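Long-range contacts in amidohydrolase (Thermotoga maritima, PDB 3OOQ), which probably acts as a hydrolase of the amidohydrolase family, possibly an allantoinase: residues Lys10-Phe15 with Val48-Lys53; Phe54-Phe59 with Val362-His367; Asn81-Pro86 with Lys159-Glu164; Val87-Lys92 with Asn123-Gln128; Glu254-Ser259 with Leu283-Met288. One frame throughout, in Å; residues are numbered along the deposited sequence.

Contact 1. Residues Lys10-Phe15 with Val48-Lys53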
# COMPACT_ATOMS: atom_id res chain seq x y z
N LYS F 10 39.89 23.34 49.22
CA LYS F 10 41.30 23.57 49.57
C LYS F 10 42.28 22.60 48.91
O LYS F 10 42.09 21.39 48.93
CB LYS F 10 41.50 23.57 51.10
CG LYS F 10 40.69 24.65 51.83
CD LYS F 10 41.51 25.75 52.52
CE LYS F 10 42.95 25.93 52.01
NZ LYS F 10 43.44 27.31 52.36
N ASN F 11 43.35 23.16 48.33
CA ASN F 11 44.54 22.38 47.97
C ASN F 11 44.36 21.38 46.82
O ASN F 11 45.13 20.42 46.69
CB ASN F 11 45.15 21.73 49.23
CG ASN F 11 46.60 21.31 49.04
OD1 ASN F 11 47.39 22.00 48.39
ND2 ASN F 11 46.96 20.17 49.61
N ALA F 12 43.34 21.61 45.98
CA ALA F 12 43.21 20.90 44.72
C ALA F 12 44.28 21.39 43.75
O ALA F 12 44.84 22.48 43.92
CB ALA F 12 41.82 21.15 44.12
N THR F 13 44.56 20.59 42.72
CA THR F 13 45.16 21.15 41.50
C THR F 13 43.96 21.74 40.74
O THR F 13 43.08 21.01 40.26
CB THR F 13 45.87 20.08 40.65
OG1 THR F 13 46.89 19.45 41.44
CG2 THR F 13 46.49 20.71 39.39
N VAL F 14 43.93 23.07 40.68
CA VAL F 14 42.82 23.80 40.09
C VAL F 14 43.12 24.09 38.63
O VAL F 14 44.20 24.62 38.30
CB VAL F 14 42.51 25.15 40.86
CG1 VAL F 14 41.30 25.88 40.24
CG2 VAL F 14 42.25 24.89 42.34
N PHE F 15 42.17 23.75 37.76
CA PHE F 15 42.25 24.03 36.33
C PHE F 15 41.21 25.09 35.95
O PHE F 15 40.08 24.75 35.59
CB PHE F 15 42.00 22.73 35.53
CG PHE F 15 43.24 21.89 35.36
CD1 PHE F 15 43.74 21.12 36.41
CD2 PHE F 15 43.88 21.83 34.13
CE1 PHE F 15 44.89 20.33 36.25
CE2 PHE F 15 45.03 21.04 33.95
CZ PHE F 15 45.53 20.29 35.03
N VAL F 48 36.23 22.00 52.27
CA VAL F 48 36.33 20.72 51.60
C VAL F 48 37.78 20.55 51.17
O VAL F 48 38.28 21.28 50.33
CB VAL F 48 35.40 20.64 50.38
CG1 VAL F 48 35.51 19.28 49.71
CG2 VAL F 48 33.96 20.94 50.81
N ASP F 49 38.44 19.56 51.76
CA ASP F 49 39.83 19.30 51.47
C ASP F 49 39.94 18.47 50.20
O ASP F 49 39.39 17.37 50.13
CB ASP F 49 40.49 18.61 52.66
CG ASP F 49 41.86 18.02 52.33
OD1 ASP F 49 42.68 18.73 51.72
OD2 ASP F 49 42.11 16.85 52.70
N LEU F 50 40.65 18.99 49.21
CA LEU F 50 40.80 18.29 47.94
C LEU F 50 42.25 17.99 47.62
O LEU F 50 42.63 17.90 46.43
CB LEU F 50 40.15 19.08 46.78
CG LEU F 50 38.65 19.40 46.84
CD1 LEU F 50 38.24 20.24 45.63
CD2 LEU F 50 37.80 18.13 46.93
N THR F 51 43.06 17.84 48.66
CA THR F 51 44.45 17.39 48.52
C THR F 51 44.52 16.13 47.65
O THR F 51 43.83 15.15 47.94
CB THR F 51 45.09 17.09 49.90
OG1 THR F 51 45.03 18.27 50.71
CG2 THR F 51 46.55 16.64 49.74
N GLY F 52 45.33 16.16 46.60
CA GLY F 52 45.45 15.00 45.72
C GLY F 52 44.43 14.92 44.59
O GLY F 52 44.54 14.07 43.70
N LYS F 53 43.44 15.82 44.61
CA LYS F 53 42.34 15.83 43.64
C LYS F 53 42.51 16.98 42.62
O LYS F 53 43.39 17.83 42.77
CB LYS F 53 40.99 15.99 44.35
CG LYS F 53 40.79 15.11 45.59
CD LYS F 53 40.72 13.63 45.22
CE LYS F 53 40.68 12.71 46.45
NZ LYS F 53 40.70 11.31 45.93
O HOH W 1 46.54 18.63 45.73
O HOH W 2 45.94 17.64 43.17

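Contact 2. Residues Phe54-Phe59 with Val362-His367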
# COMPACT_ATOMS: atom_id res chain seq x y z
N PHE F 54 41.67 16.98 41.58
CA PHE F 54 41.70 17.98 40.52
C PHE F 54 40.33 18.63 40.45
O PHE F 54 39.31 17.93 40.49
CB PHE F 54 42.03 17.33 39.17
CG PHE F 54 43.43 16.80 39.08
CD1 PHE F 54 43.89 15.85 39.98
CD2 PHE F 54 44.28 17.24 38.08
CE1 PHE F 54 45.22 15.36 39.89
CE2 PHE F 54 45.60 16.76 37.98
CZ PHE F 54 46.07 15.82 38.89
N LEU F 55 40.30 19.95 40.36
CA LEU F 55 39.04 20.69 40.32
C LEU F 55 38.90 21.35 38.96
O LEU F 55 39.74 22.19 38.58
CB LEU F 55 38.98 21.72 41.44
CG LEU F 55 37.64 22.41 41.70
CD1 LEU F 55 36.56 21.41 42.12
CD2 LEU F 55 37.80 23.47 42.78
N PHE F 56 37.85 20.98 38.24
CA PHE F 56 37.62 21.47 36.88
C PHE F 56 36.30 22.21 36.84
O PHE F 56 35.46 21.99 37.70
CB PHE F 56 37.61 20.29 35.90
CG PHE F 56 38.99 19.90 35.42
CD1 PHE F 56 39.87 19.24 36.27
CD2 PHE F 56 39.40 20.21 34.13
CE1 PHE F 56 41.14 18.89 35.84
CE2 PHE F 56 40.67 19.85 33.68
CZ PHE F 56 41.55 19.20 34.54
N PRO F 57 36.13 23.11 35.85
CA PRO F 57 34.78 23.57 35.60
C PRO F 57 33.96 22.41 35.03
O PRO F 57 34.54 21.44 34.51
CB PRO F 57 34.96 24.65 34.52
CG PRO F 57 36.18 24.28 33.81
CD PRO F 57 37.05 23.51 34.77
N GLY F 58 32.63 22.47 35.13
CA GLY F 58 31.79 21.49 34.44
C GLY F 58 31.99 21.63 32.94
O GLY F 58 32.14 22.75 32.43
N PHE F 59 31.98 20.51 32.22
CA PHE F 59 32.05 20.54 30.75
C PHE F 59 30.73 20.97 30.14
O PHE F 59 29.67 20.80 30.74
CB PHE F 59 32.50 19.21 30.16
CG PHE F 59 33.86 18.77 30.62
CD1 PHE F 59 34.95 19.62 30.50
CD2 PHE F 59 34.06 17.49 31.17
CE1 PHE F 59 36.22 19.23 30.93
CE2 PHE F 59 35.32 17.09 31.60
CZ PHE F 59 36.41 17.95 31.47
N VAL F 362 33.70 20.32 39.10
CA VAL F 362 33.80 18.86 39.17
C VAL F 362 35.10 18.48 39.84
O VAL F 362 36.16 18.96 39.45
CB VAL F 362 33.76 18.23 37.74
CG1 VAL F 362 33.81 16.71 37.84
CG2 VAL F 362 32.49 18.68 37.00
N VAL F 363 34.99 17.64 40.87
CA VAL F 363 36.15 17.06 41.55
C VAL F 363 36.49 15.74 40.88
O VAL F 363 35.71 14.80 40.92
CB VAL F 363 35.89 16.81 43.08
CG1 VAL F 363 37.13 16.19 43.74
CG2 VAL F 363 35.48 18.10 43.81
N TRP F 364 37.66 15.71 40.25
CA TRP F 364 38.18 14.53 39.59
C TRP F 364 39.29 13.93 40.47
O TRP F 364 40.04 14.66 41.15
CB TRP F 364 38.80 14.90 38.26
CG TRP F 364 37.84 15.18 37.16
CD1 TRP F 364 37.23 16.38 36.90
CD2 TRP F 364 37.36 14.26 36.17
NE1 TRP F 364 36.40 16.26 35.81
CE2 TRP F 364 36.46 14.98 35.33
CE3 TRP F 364 37.59 12.90 35.91
CZ2 TRP F 364 35.79 14.39 34.25
CZ3 TRP F 364 36.92 12.31 34.81
CH2 TRP F 364 36.04 13.06 34.01
N SER F 365 39.39 12.60 40.41
CA SER F 365 40.38 11.85 41.17
C SER F 365 41.78 12.05 40.58
O SER F 365 42.78 11.86 41.26
CB SER F 365 40.02 10.35 41.17
OG SER F 365 40.29 9.75 39.90
N GLY F 366 41.82 12.42 39.30
CA GLY F 366 43.06 12.62 38.54
C GLY F 366 42.68 13.40 37.30
O GLY F 366 41.53 13.85 37.17
N HIS F 367 43.62 13.54 36.36
CA HIS F 367 43.35 14.31 35.16
C HIS F 367 42.21 13.65 34.34
O HIS F 367 42.21 12.43 34.16
CB HIS F 367 44.62 14.44 34.31
CG HIS F 367 44.53 15.52 33.27
ND1 HIS F 367 43.69 15.44 32.18
CD2 HIS F 367 45.16 16.72 33.18
CE1 HIS F 367 43.80 16.54 31.46
NE2 HIS F 367 44.69 17.33 32.04
O HOH W 3 34.73 18.41 34.46

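Contact 3. Residues Asn81-Pro86 with Lys159-Glu164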
# COMPACT_ATOMS: atom_id res chain seq x y z
N ASN F 81 13.20 14.59 16.68
CA ASN F 81 12.92 15.04 15.31
C ASN F 81 11.43 15.00 15.01
O ASN F 81 10.84 13.93 14.97
CB ASN F 81 13.64 14.16 14.27
CG ASN F 81 15.13 14.46 14.17
OD1 ASN F 81 15.54 15.52 13.69
ND2 ASN F 81 15.95 13.50 14.59
N GLU F 82 10.84 16.18 14.79
CA GLU F 82 9.46 16.29 14.35
C GLU F 82 9.45 16.14 12.81
O GLU F 82 9.20 17.11 12.06
CB GLU F 82 8.83 17.61 14.81
CG GLU F 82 7.35 17.75 14.50
CD GLU F 82 6.56 16.55 14.96
OE1 GLU F 82 6.03 15.82 14.10
OE2 GLU F 82 6.51 16.31 16.19
N ALA F 83 9.72 14.92 12.37
CA ALA F 83 9.99 14.64 10.96
C ALA F 83 8.72 14.43 10.15
O ALA F 83 8.63 13.51 9.34
CB ALA F 83 10.92 13.42 10.86
N THR F 84 7.74 15.31 10.35
CA THR F 84 6.44 15.25 9.66
C THR F 84 6.17 16.52 8.88
O THR F 84 5.05 16.74 8.39
CB THR F 84 5.31 15.09 10.67
OG1 THR F 84 5.37 16.18 11.61
CG2 THR F 84 5.47 13.77 11.42
N ASP F 85 7.19 17.37 8.77
CA ASP F 85 7.05 18.70 8.20
C ASP F 85 8.46 19.30 8.13
O ASP F 85 9.15 19.36 9.15
CB ASP F 85 6.14 19.57 9.10
CG ASP F 85 5.87 20.95 8.52
OD1 ASP F 85 4.86 21.56 8.91
OD2 ASP F 85 6.65 21.46 7.70
N PRO F 86 8.90 19.72 6.92
CA PRO F 86 10.31 20.15 6.82
C PRO F 86 10.59 21.51 7.48
O PRO F 86 11.74 21.90 7.58
CB PRO F 86 10.57 20.17 5.30
CG PRO F 86 9.24 20.35 4.68
CD PRO F 86 8.22 19.74 5.61
N LYS F 159 17.09 15.70 2.92
CA LYS F 159 16.60 15.19 1.64
C LYS F 159 16.26 13.68 1.64
O LYS F 159 15.43 13.26 0.85
CB LYS F 159 17.57 15.53 0.49
CG LYS F 159 18.91 14.79 0.51
CD LYS F 159 19.69 15.01 -0.83
CE LYS F 159 21.02 14.24 -0.85
NZ LYS F 159 21.52 14.09 -2.25
N ARG F 160 16.91 12.88 2.50
CA ARG F 160 16.55 11.47 2.68
C ARG F 160 15.18 11.37 3.37
O ARG F 160 14.29 10.67 2.88
CB ARG F 160 17.60 10.68 3.48
CG ARG F 160 17.18 9.23 3.80
CD ARG F 160 18.11 8.52 4.80
NE ARG F 160 18.23 9.25 6.08
CZ ARG F 160 17.38 9.17 7.11
NH1 ARG F 160 16.30 8.38 7.06
NH2 ARG F 160 17.61 9.89 8.21
N VAL F 161 15.03 12.07 4.50
CA VAL F 161 13.75 12.08 5.24
C VAL F 161 12.55 12.52 4.38
O VAL F 161 11.50 11.83 4.33
CB VAL F 161 13.81 12.91 6.54
CG1 VAL F 161 12.41 13.13 7.11
CG2 VAL F 161 14.67 12.21 7.59
N TYR F 162 12.68 13.65 3.69
CA TYR F 162 11.54 14.10 2.90
C TYR F 162 11.41 13.39 1.54
O TYR F 162 10.30 13.14 1.07
CB TYR F 162 11.38 15.65 2.91
CG TYR F 162 11.02 16.03 4.32
CD1 TYR F 162 9.68 15.97 4.76
CD2 TYR F 162 12.02 16.32 5.27
CE1 TYR F 162 9.34 16.23 6.10
CE2 TYR F 162 11.68 16.59 6.60
CZ TYR F 162 10.35 16.54 7.01
OH TYR F 162 10.02 16.79 8.34
N GLY F 163 12.55 13.01 0.96
CA GLY F 163 12.55 12.20 -0.26
C GLY F 163 11.83 10.87 -0.03
O GLY F 163 11.02 10.46 -0.85
N GLU F 164 12.08 10.22 1.10
CA GLU F 164 11.32 8.99 1.46
C GLU F 164 9.81 9.27 1.63
O GLU F 164 8.99 8.41 1.33
CB GLU F 164 11.91 8.29 2.70
CG GLU F 164 13.18 7.43 2.43
CD GLU F 164 13.98 7.04 3.71
OE1 GLU F 164 13.53 7.36 4.85
OE2 GLU F 164 15.07 6.41 3.59

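Contact 4. Residues Val87-Lys92 with Asn123-Gln128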
# COMPACT_ATOMS: atom_id res chain seq x y z
N VAL F 87 9.54 22.22 7.92
CA VAL F 87 9.69 23.54 8.54
C VAL F 87 8.95 23.59 9.87
O VAL F 87 7.77 23.95 9.92
CB VAL F 87 9.15 24.66 7.60
CG1 VAL F 87 9.45 26.05 8.17
CG2 VAL F 87 9.75 24.55 6.21
N THR F 88 9.64 23.21 10.94
CA THR F 88 9.08 23.28 12.29
C THR F 88 9.89 24.17 13.25
O THR F 88 10.29 23.72 14.33
CB THR F 88 8.90 21.87 12.89
OG1 THR F 88 10.18 21.22 12.97
CG2 THR F 88 7.94 21.02 12.06
N PRO F 89 10.10 25.46 12.90
CA PRO F 89 10.85 26.37 13.79
C PRO F 89 10.19 26.60 15.14
O PRO F 89 10.87 26.93 16.10
CB PRO F 89 10.86 27.69 13.01
CG PRO F 89 9.69 27.60 12.08
CD PRO F 89 9.55 26.16 11.72
N HIS F 90 8.86 26.43 15.20
CA HIS F 90 8.07 26.71 16.39
C HIS F 90 8.20 25.66 17.50
O HIS F 90 7.85 25.94 18.64
CB HIS F 90 6.58 26.84 16.00
CG HIS F 90 6.00 25.59 15.43
ND1 HIS F 90 6.59 24.92 14.38
CD2 HIS F 90 4.91 24.86 15.78
CE1 HIS F 90 5.89 23.84 14.10
NE2 HIS F 90 4.86 23.78 14.93
N VAL F 91 8.64 24.44 17.17
CA VAL F 91 8.78 23.42 18.21
C VAL F 91 10.09 23.61 18.98
O VAL F 91 11.08 24.09 18.42
CB VAL F 91 8.62 21.94 17.70
CG1 VAL F 91 7.31 21.74 16.87
CG2 VAL F 91 9.86 21.46 16.92
N LYS F 92 10.08 23.25 20.26
CA LYS F 92 11.23 23.48 21.14
C LYS F 92 11.75 22.17 21.72
O LYS F 92 10.98 21.35 22.22
CB LYS F 92 10.83 24.41 22.31
CG LYS F 92 9.95 25.61 21.96
CD LYS F 92 9.71 26.55 23.19
CE LYS F 92 11.05 27.13 23.71
NZ LYS F 92 10.89 28.27 24.69
N ASN F 123 14.93 17.87 9.67
CA ASN F 123 14.23 18.97 8.99
C ASN F 123 15.14 20.08 8.50
O ASN F 123 16.04 20.48 9.24
CB ASN F 123 13.20 19.61 9.90
CG ASN F 123 12.09 18.65 10.29
OD1 ASN F 123 11.98 17.56 9.75
ND2 ASN F 123 11.27 19.06 11.25
N PRO F 124 14.88 20.60 7.28
CA PRO F 124 15.54 21.83 6.84
C PRO F 124 15.50 22.89 7.95
O PRO F 124 16.54 23.49 8.24
CB PRO F 124 14.74 22.23 5.60
CG PRO F 124 14.38 20.88 4.96
CD PRO F 124 14.11 19.96 6.18
N VAL F 125 14.33 23.08 8.57
CA VAL F 125 14.18 23.94 9.75
C VAL F 125 13.55 23.11 10.86
O VAL F 125 12.37 22.77 10.80
CB VAL F 125 13.31 25.21 9.47
CG1 VAL F 125 13.34 26.17 10.69
CG2 VAL F 125 13.81 25.97 8.22
N GLY F 126 14.35 22.78 11.88
CA GLY F 126 13.96 21.77 12.87
C GLY F 126 13.30 22.22 14.18
O GLY F 126 12.51 21.46 14.76
N GLY F 127 13.60 23.43 14.64
CA GLY F 127 13.07 23.91 15.93
C GLY F 127 14.11 24.57 16.81
O GLY F 127 15.25 24.78 16.39
N GLN F 128 13.72 24.90 18.04
CA GLN F 128 14.56 25.74 18.91
C GLN F 128 15.38 24.94 19.90
O GLN F 128 14.90 23.97 20.48
CB GLN F 128 13.72 26.77 19.67
CG GLN F 128 12.95 27.70 18.76
CD GLN F 128 11.73 28.27 19.43
OE1 GLN F 128 11.82 28.87 20.49
NE2 GLN F 128 10.57 28.08 18.81
O HOH W 4 7.77 28.73 19.70

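Contact 5. Residues Glu254-Ser259 with Leu283-Met288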
# COMPACT_ATOMS: atom_id res chain seq x y z
N GLU F 254 33.68 18.74 6.95
CA GLU F 254 34.67 19.17 5.96
C GLU F 254 35.08 20.63 6.09
O GLU F 254 35.65 21.20 5.15
CB GLU F 254 34.17 18.86 4.54
CG GLU F 254 33.98 17.38 4.28
CD GLU F 254 33.79 17.05 2.82
OE1 GLU F 254 33.50 17.96 2.01
OE2 GLU F 254 33.96 15.86 2.48
N ALA F 255 34.80 21.24 7.25
CA ALA F 255 35.17 22.64 7.52
C ALA F 255 36.66 22.89 7.31
O ALA F 255 37.07 23.98 6.91
CB ALA F 255 34.73 23.08 8.93
N TYR F 256 37.47 21.86 7.56
CA TYR F 256 38.91 21.97 7.41
C TYR F 256 39.34 22.27 5.97
O TYR F 256 40.39 22.86 5.74
CB TYR F 256 39.62 20.73 7.97
CG TYR F 256 39.47 19.46 7.13
CD1 TYR F 256 40.33 19.21 6.05
CD2 TYR F 256 38.50 18.51 7.45
CE1 TYR F 256 40.19 18.03 5.29
CE2 TYR F 256 38.37 17.33 6.71
CZ TYR F 256 39.21 17.10 5.63
OH TYR F 256 39.07 15.93 4.91
N LYS F 257 38.51 21.89 5.00
CA LYS F 257 38.80 22.18 3.61
C LYS F 257 38.58 23.66 3.29
O LYS F 257 39.11 24.17 2.33
CB LYS F 257 37.97 21.29 2.68
CG LYS F 257 38.15 19.80 2.91
CD LYS F 257 37.27 18.97 2.00
CE LYS F 257 37.64 17.50 2.12
NZ LYS F 257 36.76 16.62 1.29
N ILE F 258 37.82 24.36 4.12
CA ILE F 258 37.52 25.77 3.84
C ILE F 258 37.75 26.63 5.06
O ILE F 258 37.08 27.64 5.27
CB ILE F 258 36.06 25.93 3.33
CG1 ILE F 258 35.08 25.33 4.34
CG2 ILE F 258 35.90 25.28 1.94
CD1 ILE F 258 33.62 25.77 4.18
N SER F 259 38.73 26.22 5.87
CA SER F 259 38.97 26.85 7.17
C SER F 259 39.34 28.34 7.08
O SER F 259 38.97 29.12 7.95
CB SER F 259 40.03 26.06 7.94
OG SER F 259 41.16 25.80 7.13
N LEU F 283 30.09 11.80 5.35
CA LEU F 283 31.07 11.64 6.44
C LEU F 283 32.38 10.99 5.99
O LEU F 283 33.25 10.74 6.82
CB LEU F 283 30.45 10.83 7.60
CG LEU F 283 29.17 11.38 8.22
CD1 LEU F 283 28.75 10.59 9.47
CD2 LEU F 283 29.34 12.83 8.59
N LYS F 284 32.53 10.71 4.70
CA LYS F 284 33.72 9.95 4.23
C LYS F 284 35.09 10.57 4.58
O LYS F 284 36.05 9.84 4.79
CB LYS F 284 33.65 9.66 2.72
CG LYS F 284 34.04 10.82 1.82
CD LYS F 284 34.08 10.39 0.33
CE LYS F 284 34.99 11.29 -0.48
NZ LYS F 284 34.50 11.48 -1.89
N ASP F 285 35.17 11.90 4.64
CA ASP F 285 36.43 12.59 4.97
C ASP F 285 36.51 13.11 6.41
O ASP F 285 37.34 13.98 6.73
CB ASP F 285 36.71 13.73 3.98
CG ASP F 285 37.19 13.22 2.63
OD1 ASP F 285 37.60 12.05 2.53
OD2 ASP F 285 37.15 13.98 1.65
N LEU F 286 35.65 12.60 7.29
CA LEU F 286 35.73 12.92 8.72
C LEU F 286 37.11 12.52 9.25
O LEU F 286 37.60 11.44 8.94
CB LEU F 286 34.61 12.22 9.51
CG LEU F 286 34.50 12.25 11.04
CD1 LEU F 286 33.08 11.87 11.45
CD2 LEU F 286 35.40 11.24 11.66
N THR F 287 37.73 13.40 10.02
CA THR F 287 39.02 13.12 10.65
C THR F 287 39.13 13.86 11.97
O THR F 287 38.69 15.01 12.11
CB THR F 287 40.23 13.46 9.73
OG1 THR F 287 41.44 13.34 10.49
CG2 THR F 287 40.11 14.88 9.15
N MSE F 288 39.72 13.18 12.95
CA MSE F 288 39.97 13.78 14.24
C MSE F 288 41.03 14.89 14.16
O MSE F 288 41.14 15.73 15.06
CB MSE F 288 40.39 12.72 15.23
CG MSE F 288 40.01 13.10 16.62
SE MSE F 288 39.42 11.52 17.50
CE MSE F 288 38.19 12.35 18.74
O HOH W 5 33.39 13.96 4.32

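Contact 1. Residues Lys10-Phe15 with Val48-Lys53
Asn-11 sends CG anti to its backbone N (chi1 -160°) and Thr-51 turns OG1 beside its own N (chi1 -58°), which brings an amide and a hydroxyl together. The two side chains cross obliquely, and Asn-11 ND2 donates to Thr-51 OG1 over 2.9 Å, with the oxygen close to the amide plane. The hydroxyl in turn donates to Asp-49 OD1 at 2.6 Å, on the syn lone pair. Thr-51 N reaches the same carboxylate oxygen from above its plane and closes an Asx turn, so that oxygen takes two donors from Thr-51, and the amide of Asn-11 extends the chain of bonds. An alanine in place of Asn-11 would probably leave Thr-51 OG1 without this donor and its hydroxyl less firmly oriented. The backbones pair on both sides of Asn-11. Lys-10 N donates to Val-48 O, and Leu-50 N returns a bond of 2.8 Å to Lys-10 O, making a parallel bridge of Lys-10 with Asp-49. At the end of the type II turn Leu-50 to Lys-53, Thr-13 N donates to Lys-53 O at 3.0 Å. Ala-12 CB packs on Leu-50 CB at 3.8 Å, and one water spans Asn-11 O and Gly-52 N. The charged ends lead elsewhere: Lys-10 NZ to Asp-25, Lys-53 NZ to Glu-376. The chain turns a corner at Asn-11, so strand 7-10 lies between 24-29 and 46-49 in one sheet, whereas strand 12-14 runs parallel to 54-64 in another; Leu-50 bridges the two by touching both Phe-9 and Leu-55.

Contact 2. Residues Phe54-Phe59 with Val362-His367
Trp-364 meets Phe-56 and Phe-59 of the other segment on the side of its indole that carries NE1, and its side chain crosses each at about a right angle. Its CD1 meets Phe-56 CD1 at 3.9 Å, and on the far side of NE1, CZ2 of the six-membered ring touches Phe-59 CE2 at 3.8 Å. Val-362, on the same face of the sheet, brings CG2 against Gly-58 CA, while on the reverse face Leu-55 CD1 packs on Val-363 CG2. Further out, Phe-54 slides its ring under the turn that follows the strand: His-367 N stands over the ring centre, Gly-366 C sits nearer the rim, and Gly-366 CA comes within 3.6 Å of Phe-54 CD1. The edge of Phe-56 points at the face of the His-367 ring in an edge-to-face pair, with centroids 5.8 Å apart and planes at 73°. An antiparallel ladder joins the beginning of strand 54-64 to strand 361-364. Phe-54 and Trp-364 form one hydrogen-bonded pair, Phe-56 and Val-362 the next, and all four bonds are nearly straight; Phe-56 N to Val-362 O measures 2.9 Å. At the polar edge a water accepts from Trp-364 NE1 at 3.0 Å and donates to Pro-57 O, lying over one face of Phe-59. His-367 is held from both nitrogens, ND1 by Phe-369 N and NE2 by Glu-329, while Arg-324 of a neighbouring subunit packs on Trp-364. In this aromatic cluster of Phe-56, Trp-364 and His-367, water thus satisfies the indole N-H, and bonds at both nitrogens would fix the imidazole's rotation.

Contact 3. Residues Asn81-Pro86 with Lys159-Glu164
Tyr-162 carries Pro-86 over one face of its ring and its helix neighbour Val-161 over the opposite one. Pro-86 CB stands above the ring centre in a CH-pi contact of 3.9 Å, just 8° off the normal, and Pro-86 CD comes down near the rim, 3.7 Å from Tyr-162 CE1. On the other face Val-161 CG1 is offset toward the rim, and this methyl also meets Ala-83 CB at 4.0 Å. Thr-84 C lies at the ring edge, near its plane. The phenol oxygen enters the bend of the loop, where Asp-85 N donates to Tyr-162 OH over 2.9 Å along a bent path (138°). The same oxygen is hydrogen-bonded to Asn-123 OD1, which ties the helix to a third part of the chain. A phenylalanine in place of Tyr-162 would probably leave Asp-85 N and Asn-123 OD1 each without this partner, although the ring could still lie against Pro-86. Behind the contact, the loop makes inverse gamma turns at Glu-82 and Ala-83, and Thr-84 OG1 donates to Glu-82 OE1 at 2.6 Å, using the anti lone pair. Thr-84 OG1 is also hydrogen-bonded to Thr-168 of a neighbouring subunit, and Glu-82 to Ser-170 and Thr-171 of that subunit. An aromatic ring covered on one face by proline, with its oxygen bonded to both Asp-85 N and Asn-123 OD1, therefore fastens an irregular interface loop to the end of helix 156-164.

Contact 4. Residues Val87-Lys92 with Asn123-Gln128
Val-87 bridges Val-125 and Lys-92 bridges Gln-128 as two separate single bridges, their register shifted by two residues across the type I turn Thr-88 to Val-91. The bond Thr-88 N to Val-125 O, 2.8 Å, closes the first, and Gln-128 N to Val-91 O the second. Between them Thr-88 OG1 lies between the backbone N and the carbonyl carbon (chi1 60°), where it donates to Gly-126 O at 2.9 Å from well above the carbonyl plane. The same hydroxyl accepts from Asn-123 ND2 at 3.0 Å; the two side chains cross at about a right angle, and Tyr-162 holds Asn-123 OD1. Gln-128 fills the other end: NE2 gives a straight bond of 3.0 Å to Pro-89 O, in plane and on a lone pair, and a water links it to His-90 O. Pro-89 CB rests on Val-125 CG1 at 3.7 Å. At Gly-127 any side chain would run into Val-91 O. Lys-92 lays its CE near Gln-128 OE1 and carries its charge on to Asp-146. Side-chain bonds to main-chain oxygens thus attach an irregular loop, following strand 54-64 of a TIM-barrel-clan domain, to strand 125-133, which pairs antiparallel with 112-117 and 143-153.

Contact 5. Residues Glu254-Ser259 with Leu283-Met288
Lys-257 NZ is gripped by acids of both segments. It makes a salt bridge of 2.7 Å to Asp-285 OD2, taking the anti lone pair, and a weaker one to Glu-254 OE2 at 3.1 Å. Gln-100 OE1 of a neighbouring subunit is a further acceptor for the same ammonium. Lys-257 is extended beyond CG and crosses Asp-285 at about a right angle. Glu-254 OE2 and Asp-285 OD2 lie 3.8 Å apart, and the ammonium they share probably offsets the repulsion between the two carboxylates. A water adds a second tie, donating to Glu-254 OE2 and accepting from Asp-285 N at 2.7 Å, while Glu-254 OE1 takes the backbone N of Ala-230 and Gln-100 NE2 of the neighbouring subunit. Tyr-256 reaches the backbone of the aspartate. Its CG sits between the backbone N and the carbonyl carbon (chi1 72°), and its OH donates to Asp-285 O at 3.2 Å, in the carbonyl plane and on a lone pair. The phenol oxygen is also 3.4 Å from Asp-285 CB, and Tyr-256 CE2 meets Thr-287 CG2 at 3.9 Å. Lys-257 CG lies over one face of the tyrosine ring, offset toward the rim. The type I turn Leu-283 to Leu-286 presents Asp-285, and Thr-287 OG1 caps the N of Glu-289 ahead of helix 290-297. This is a salt-bridge network that joins two loops leading from strand to helix, one after strand 247-249 and one after strand 269-271, in a domain of the TIM-barrel clan.

Contacts 1 and 2 touch: strands 12-14 and 54-64 are neighbours in the same sheet, and Phe-15 packs on Phe-56. Contact 2 is buried and aromatic, whereas contact 1 is partly buried and relies on turns, waters and a chain of side-chain hydrogen bonds. Contacts 3 and 4 also touch, through Asn-123, on the opposite side of the chain's centre; contact 4 is buried and dominated by main-chain oxygens, partly buried contact 3 rests on one tyrosine, and both reach the same neighbouring subunit. Contact 5, at the surface, touches none of the other four, depends on charge, and shares a neighbouring subunit with contact 3. Contacts 3, 4 and 5 lie inside the loop contact 2 closes.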